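Local coordinates for iron-rich dpsA-homolog protein (Halobacterium salinarum, PDB 1TJO) that oxidises ferrous iron and stores it as ferric mineral inside a hollow twelve-subunit shell, protecting DNA from oxidative damage, at the interface of chains A and B and the interface of chains A and C. Numbering follows the deposited sequence. Chains: chain A/B/C, Iron-rich dpsA-homolog protein.

Contact 1: the interface of chains A and B. Residues chain A 42, 46, 94, 96, 99; chain B 46, 53, 96.
The phenol ring of A:Tyr42 lies with one face over the imidazole edge of B:His46: the carbon CE1 of B:His46 points at the ring centre from 3.4 Å above its plane, and the two planes stand at 70°. In this Dps-family ferritin the contact belongs to a two-fold interface that joins helix 24-54 of one subunit to the same helix and to the short helix 96-102 of the other. Another stretch of the B:His46 edge faces A:His46, which comes from the opposite direction, and the NE2 atoms of A:His46 and B:His46 share a nearly straight hydrogen bond of 2.8 Å (178° at the hydrogen). One nitrogen must donate and the other accept, so the pair presumably adopts unlike tautomers or protonation states that break the symmetry locally. At the remaining nitrogen of B:His46, ND1, a water sits in the ring plane, 2.7 Å away. That water also bonds the carbonyl O of A:Ala94 at 2.6 Å and the carbonyl O of B:His46 itself, which is likely to help hold the turn of the imidazole. The methyl CD1 of A:Leu99 approaches to 3.6 Å from CE1 of B:His46. Prolines pack against the pair: CG of B:Pro96 rests 3.7 Å from CD2 of A:His46, and A:Pro96 does the same for B:His46. With a leucine at B:His46, the NE2 of A:His46 would probably lose its partner across the axis and the bridging water its imidazole partner. Further along, B:Trp53, a residue implicated in iron translocation, has CG opposite its carbonyl carbon (chi1 -63°), which sends the indole toward the phenol, and turns the edge of its indole to A:Tyr42, with CH2 at 3.9 Å from CE1 of the phenol ring.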
ATOM      1  N   TYR A  42     -11.753  10.208 -28.809  1.00 17.32           N
ATOM      2  CA  TYR A  42     -12.897   9.445 -28.330  1.00 18.28           C
ATOM      3  C   TYR A  42     -13.371   8.343 -29.303  1.00 19.12           C
ATOM      4  O   TYR A  42     -13.803   7.292 -28.873  1.00 18.49           O
ATOM      5  CB  TYR A  42     -14.062  10.327 -27.855  1.00 17.89           C
ATOM      6  CG  TYR A  42     -14.174  10.326 -26.316  1.00 18.11           C
ATOM      7  CD1 TYR A  42     -14.312  11.506 -25.631  1.00 18.78           C
ATOM      8  CD2 TYR A  42     -14.217   9.140 -25.601  1.00 18.89           C
ATOM      9  CE1 TYR A  42     -14.432  11.537 -24.277  1.00 19.60           C
ATOM     10  CE2 TYR A  42     -14.334   9.163 -24.227  1.00 19.09           C
ATOM     11  CZ  TYR A  42     -14.443  10.364 -23.574  1.00 20.19           C
ATOM     12  OH  TYR A  42     -14.544  10.406 -22.182  1.00 22.07           O
ATOM     13  N   HIS A  46     -13.331   4.378 -28.354  1.00 16.09           N
ATOM     14  CA  HIS A  46     -14.442   3.449 -28.572  1.00 15.68           C
ATOM     15  C   HIS A  46     -14.065   2.252 -29.445  1.00 17.04           C
ATOM     16  O   HIS A  46     -14.547   1.136 -29.232  1.00 17.43           O
ATOM     17  CB  HIS A  46     -15.659   4.177 -29.134  1.00 16.29           C
ATOM     18  CG  HIS A  46     -16.486   4.788 -28.061  1.00 15.91           C
ATOM     19  ND1 HIS A  46     -17.217   4.017 -27.189  1.00 19.14           N
ATOM     20  CD2 HIS A  46     -16.666   6.080 -27.672  1.00 17.38           C
ATOM     21  CE1 HIS A  46     -17.834   4.816 -26.324  1.00 16.51           C
ATOM     22  NE2 HIS A  46     -17.508   6.061 -26.589  1.00 17.18           N
ATOM     23  N   ALA A  94     -19.293  16.641 -26.858  1.00 19.29           N
ATOM     24  CA  ALA A  94     -19.733  15.785 -25.782  1.00 20.24           C
ATOM     25  C   ALA A  94     -20.493  14.545 -26.193  1.00 20.60           C
ATOM     26  O   ALA A  94     -20.147  13.436 -25.755  1.00 21.52           O
ATOM     27  CB  ALA A  94     -20.533  16.606 -24.791  1.00 20.36           C
ATOM     28  N   PRO A  96     -21.948  11.325 -28.138  1.00 19.94           N
ATOM     29  CA  PRO A  96     -21.277  10.351 -28.993  1.00 20.33           C
ATOM     30  C   PRO A  96     -21.461  10.698 -30.475  1.00 19.86           C
ATOM     31  O   PRO A  96     -20.492  10.639 -31.235  1.00 18.85           O
ATOM     32  CB  PRO A  96     -21.985   9.053 -28.645  1.00 20.81           C
ATOM     33  CG  PRO A  96     -22.401   9.231 -27.254  1.00 21.08           C
ATOM     34  CD  PRO A  96     -22.838  10.660 -27.155  1.00 20.59           C
ATOM     35  N   LEU A  99     -19.110  13.652 -31.246  1.00 20.16           N
ATOM     36  CA  LEU A  99     -17.716  13.221 -31.297  1.00 19.33           C
ATOM     37  C   LEU A  99     -17.365  12.501 -32.614  1.00 19.66           C
ATOM     38  O   LEU A  99     -16.359  12.817 -33.245  1.00 20.26           O
ATOM     39  CB  LEU A  99     -17.432  12.310 -30.091  1.00 20.10           C
ATOM     40  CG  LEU A  99     -17.404  13.003 -28.734  1.00 19.31           C
ATOM     41  CD1 LEU A  99     -17.469  12.018 -27.617  1.00 22.41           C
ATOM     42  CD2 LEU A  99     -16.156  13.908 -28.627  1.00 20.03           C
TER
ATOM     43  N   HIS B  46     -21.178   9.526 -21.468  1.00 18.55           N
ATOM     44  CA  HIS B  46     -20.746  10.675 -22.208  1.00 19.77           C
ATOM     45  C   HIS B  46     -21.351  11.948 -21.668  1.00 19.21           C
ATOM     46  O   HIS B  46     -20.684  12.964 -21.612  1.00 20.41           O
ATOM     47  CB  HIS B  46     -20.924  10.473 -23.713  1.00 18.60           C
ATOM     48  CG  HIS B  46     -19.770   9.747 -24.331  1.00 18.94           C
ATOM     49  ND1 HIS B  46     -18.535  10.338 -24.507  1.00 20.46           N
ATOM     50  CD2 HIS B  46     -19.645   8.480 -24.798  1.00 19.87           C
ATOM     51  CE1 HIS B  46     -17.702   9.468 -25.057  1.00 21.83           C
ATOM     52  NE2 HIS B  46     -18.355   8.334 -25.241  1.00 19.95           N
ATOM     53  N   TRP B  53     -17.056  17.966 -16.976  1.00 18.01           N
ATOM     54  CA  TRP B  53     -16.150  18.963 -17.566  1.00 19.62           C
ATOM     55  C   TRP B  53     -16.636  20.377 -17.339  1.00 19.45           C
ATOM     56  O   TRP B  53     -15.819  21.295 -17.098  1.00 21.34           O
ATOM     57  CB  TRP B  53     -16.005  18.715 -19.061  1.00 19.49           C
ATOM     58  CG  TRP B  53     -15.384  17.418 -19.448  1.00 18.91           C
ATOM     59  CD1 TRP B  53     -14.429  16.679 -18.759  1.00 21.93           C
ATOM     60  CD2 TRP B  53     -15.685  16.668 -20.634  1.00 20.21           C
ATOM     61  NE1 TRP B  53     -14.163  15.532 -19.463  1.00 22.40           N
ATOM     62  CE2 TRP B  53     -14.889  15.502 -20.615  1.00 21.50           C
ATOM     63  CE3 TRP B  53     -16.517  16.884 -21.723  1.00 23.15           C
ATOM     64  CZ2 TRP B  53     -14.947  14.529 -21.625  1.00 20.72           C
ATOM     65  CZ3 TRP B  53     -16.556  15.936 -22.731  1.00 22.46           C
ATOM     66  CH2 TRP B  53     -15.755  14.792 -22.691  1.00 22.46           C
ATOM     67  N   PRO B  96     -19.401   5.315 -31.519  1.00 20.95           N
ATOM     68  CA  PRO B  96     -20.191   6.357 -30.839  1.00 21.12           C
ATOM     69  C   PRO B  96     -21.539   6.598 -31.511  1.00 22.28           C
ATOM     70  O   PRO B  96     -22.569   6.611 -30.834  1.00 21.13           O
ATOM     71  CB  PRO B  96     -19.269   7.603 -30.881  1.00 22.48           C
ATOM     72  CG  PRO B  96     -17.924   7.053 -30.989  1.00 21.90           C
ATOM     73  CD  PRO B  96     -18.027   5.747 -31.790  1.00 21.41           C
TER
HETATM   74  O   HOH W   1     -18.630  12.904 -23.708  1.00 24.58           O

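Contact 2: the interface of chains A and C. Residues chain A 123, 127, 130, 160, 163-164; chain C 19-20.
C:Leu20 lays its side chain obliquely across A:Glu160, and the methyl CD2 of C:Leu20 does most of the touching. CD2 of C:Leu20 reaches 3.4 Å from the backbone O of A:Glu160 and 3.7 Å from its CB, on helix 146-169 of the four-helix bundle typical of the ferritin-like Dps family. The leucine has CG opposite its own carbonyl carbon (chi1 -56°), a turn that carries the branch toward this helix. A:Glu160 uses its aliphatic stem here; beyond CG its chain runs on extended, and the carboxylate passes beside the leucine methyls. From the neighbouring helix 115-142, A:Ile130 meets the same segment: its CG2 lies near the backbone O of C:Leu20, while CD1 approaches CD2 of the leucine. A:Ala163, whose small side chain probably leaves room for the segment, sets its CB 4.0 Å from CD2 of C:Leu20.

One residue earlier, C:Ala19 points its methyl into the groove between the two helices. Its CB lies 3.6 Å from the backbone O of A:Ala163 on one helix and 3.8 Å from CG of A:Met123 on the other. With CG swung away from the backbone N (chi1 -153°), A:Met123 brings both this methylene and SD against the alanine, and the chain then bends at the thioether. The lack of a side chain at A:Gly127 probably lets the carbonyl of C:Ala19 approach its CA. Two waters join the carbonyl O atoms of A:Met123 and C:Ala19; water 3 is the nearer, 2.6 Å from O of A:Met123, and water 2 makes a long contact to C:Ala19 O. A:His164, implicated in iron translocation, lies beside the leucine, its own backbone N being the nearest atom and the contact loose.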
ATOM      1  N   MET A 123      -4.147   1.337 -35.839  1.00 20.26           N
ATOM      2  CA  MET A 123      -2.850   1.924 -36.152  1.00 21.51           C
ATOM      3  C   MET A 123      -3.024   3.175 -37.014  1.00 21.59           C
ATOM      4  O   MET A 123      -2.366   4.162 -36.779  1.00 21.35           O
ATOM      5  CB  MET A 123      -1.938   0.915 -36.859  1.00 23.36           C
ATOM      6  CG  MET A 123      -0.482   1.247 -36.598  1.00 26.27           C
ATOM      7  SD  MET A 123       0.682   0.036 -37.295  1.00 32.72           S
ATOM      8  CE  MET A 123       0.351   0.229 -38.844  1.00 33.29           C
ATOM      9  N   GLY A 127      -1.978   7.062 -35.986  1.00 19.43           N
ATOM     10  CA  GLY A 127      -1.113   7.841 -36.841  1.00 20.64           C
ATOM     11  C   GLY A 127      -1.681   9.180 -37.174  1.00 20.21           C
ATOM     12  O   GLY A 127      -0.974  10.190 -37.124  1.00 18.93           O
ATOM     13  N   ILE A 130      -1.479  11.343 -34.024  1.00 18.18           N
ATOM     14  CA  ILE A 130      -0.101  11.647 -33.704  1.00 18.94           C
ATOM     15  C   ILE A 130       0.367  12.809 -34.586  1.00 19.64           C
ATOM     16  O   ILE A 130       0.938  13.747 -34.082  1.00 20.30           O
ATOM     17  CB  ILE A 130       0.776  10.403 -33.875  1.00 18.92           C
ATOM     18  CG1 ILE A 130       0.619   9.481 -32.645  1.00 19.02           C
ATOM     19  CG2 ILE A 130       2.251  10.764 -33.999  1.00 18.22           C
ATOM     20  CD1 ILE A 130       1.035   8.141 -32.914  1.00 19.84           C
ATOM     21  N   GLU A 160       1.963   7.628 -28.671  1.00 20.52           N
ATOM     22  CA  GLU A 160       3.042   7.047 -29.502  1.00 21.06           C
ATOM     23  C   GLU A 160       3.461   5.696 -28.974  1.00 21.89           C
ATOM     24  O   GLU A 160       3.738   4.772 -29.755  1.00 21.36           O
ATOM     25  CB  GLU A 160       4.237   7.985 -29.690  1.00 21.10           C
ATOM     26  CG  GLU A 160       3.906   9.244 -30.519  1.00 21.01           C
ATOM     27  CD  GLU A 160       5.150   9.925 -31.074  1.00 24.79           C
ATOM     28  OE1 GLU A 160       6.237   9.300 -31.065  1.00 27.26           O
ATOM     29  OE2 GLU A 160       5.043  11.095 -31.512  1.00 25.48           O
ATOM     30  N   ALA A 163       0.775   3.248 -30.125  1.00 20.17           N
ATOM     31  CA  ALA A 163       0.871   3.054 -31.576  1.00 19.93           C
ATOM     32  C   ALA A 163       2.034   2.137 -31.936  1.00 19.78           C
ATOM     33  O   ALA A 163       1.920   1.244 -32.774  1.00 18.81           O
ATOM     34  CB  ALA A 163       1.022   4.369 -32.276  1.00 20.27           C
ATOM     35  N   HIS A 164       3.147   2.363 -31.283  1.00 19.93           N
ATOM     36  CA  HIS A 164       4.348   1.540 -31.464  1.00 21.06           C
ATOM     37  C   HIS A 164       4.089   0.077 -31.064  1.00 19.62           C
ATOM     38  O   HIS A 164       4.557  -0.826 -31.764  1.00 20.12           O
ATOM     39  CB  HIS A 164       5.519   2.142 -30.683  1.00 23.08           C
ATOM     40  CG  HIS A 164       6.666   1.220 -30.531  1.00 26.90           C
ATOM     41  ND1 HIS A 164       6.943   0.572 -29.349  1.00 33.75           N
ATOM     42  CD2 HIS A 164       7.569   0.779 -31.434  1.00 26.22           C
ATOM     43  CE1 HIS A 164       7.999  -0.204 -29.524  1.00 35.28           C
ATOM     44  NE2 HIS A 164       8.393  -0.102 -30.780  1.00 34.28           N
TER
ATOM     45  N   ALA C  19       3.695   3.639 -38.068  1.00 28.28           N
ATOM     46  CA  ALA C  19       2.747   3.831 -36.978  1.00 27.44           C
ATOM     47  C   ALA C  19       2.924   5.225 -36.382  1.00 26.09           C
ATOM     48  O   ALA C  19       1.938   5.893 -36.058  1.00 25.68           O
ATOM     49  CB  ALA C  19       2.891   2.774 -35.919  1.00 28.81           C
ATOM     50  N   LEU C  20       4.171   5.658 -36.263  1.00 24.21           N
ATOM     51  CA  LEU C  20       4.468   6.944 -35.659  1.00 23.39           C
ATOM     52  C   LEU C  20       4.568   8.044 -36.723  1.00 23.60           C
ATOM     53  O   LEU C  20       4.851   9.161 -36.398  1.00 23.00           O
ATOM     54  CB  LEU C  20       5.772   6.890 -34.866  1.00 23.14           C
ATOM     55  CG  LEU C  20       5.765   5.809 -33.790  1.00 25.49           C
ATOM     56  CD1 LEU C  20       7.040   5.771 -33.029  1.00 25.32           C
ATOM     57  CD2 LEU C  20       4.563   6.027 -32.860  1.00 26.10           C
TER
HETATM   58  O   HOH W   2      -0.186   5.013 -38.228  1.00 48.31           O
HETATM   59  O   HOH W   3      -0.004   4.368 -35.693  1.00 60.27           O

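Contact 1 and contact 2 both use chain A but share no residue, and the centres of their C-alpha atoms lie about 21 Å apart. Contact 1 draws on helix 24-54 and the short helix 96-102, whereas contact 2 draws on helices 115-142 and 146-169, so different parts of one subunit receive different neighbours. The partners differ too: a two-fold related subunit in contact 1, and in contact 2 an N-terminal segment through an interface that is not an exact two-fold. Joining each subunit to others in two unlike ways suits closure of the dodecameric shell, and each contact includes a residue implicated in iron translocation.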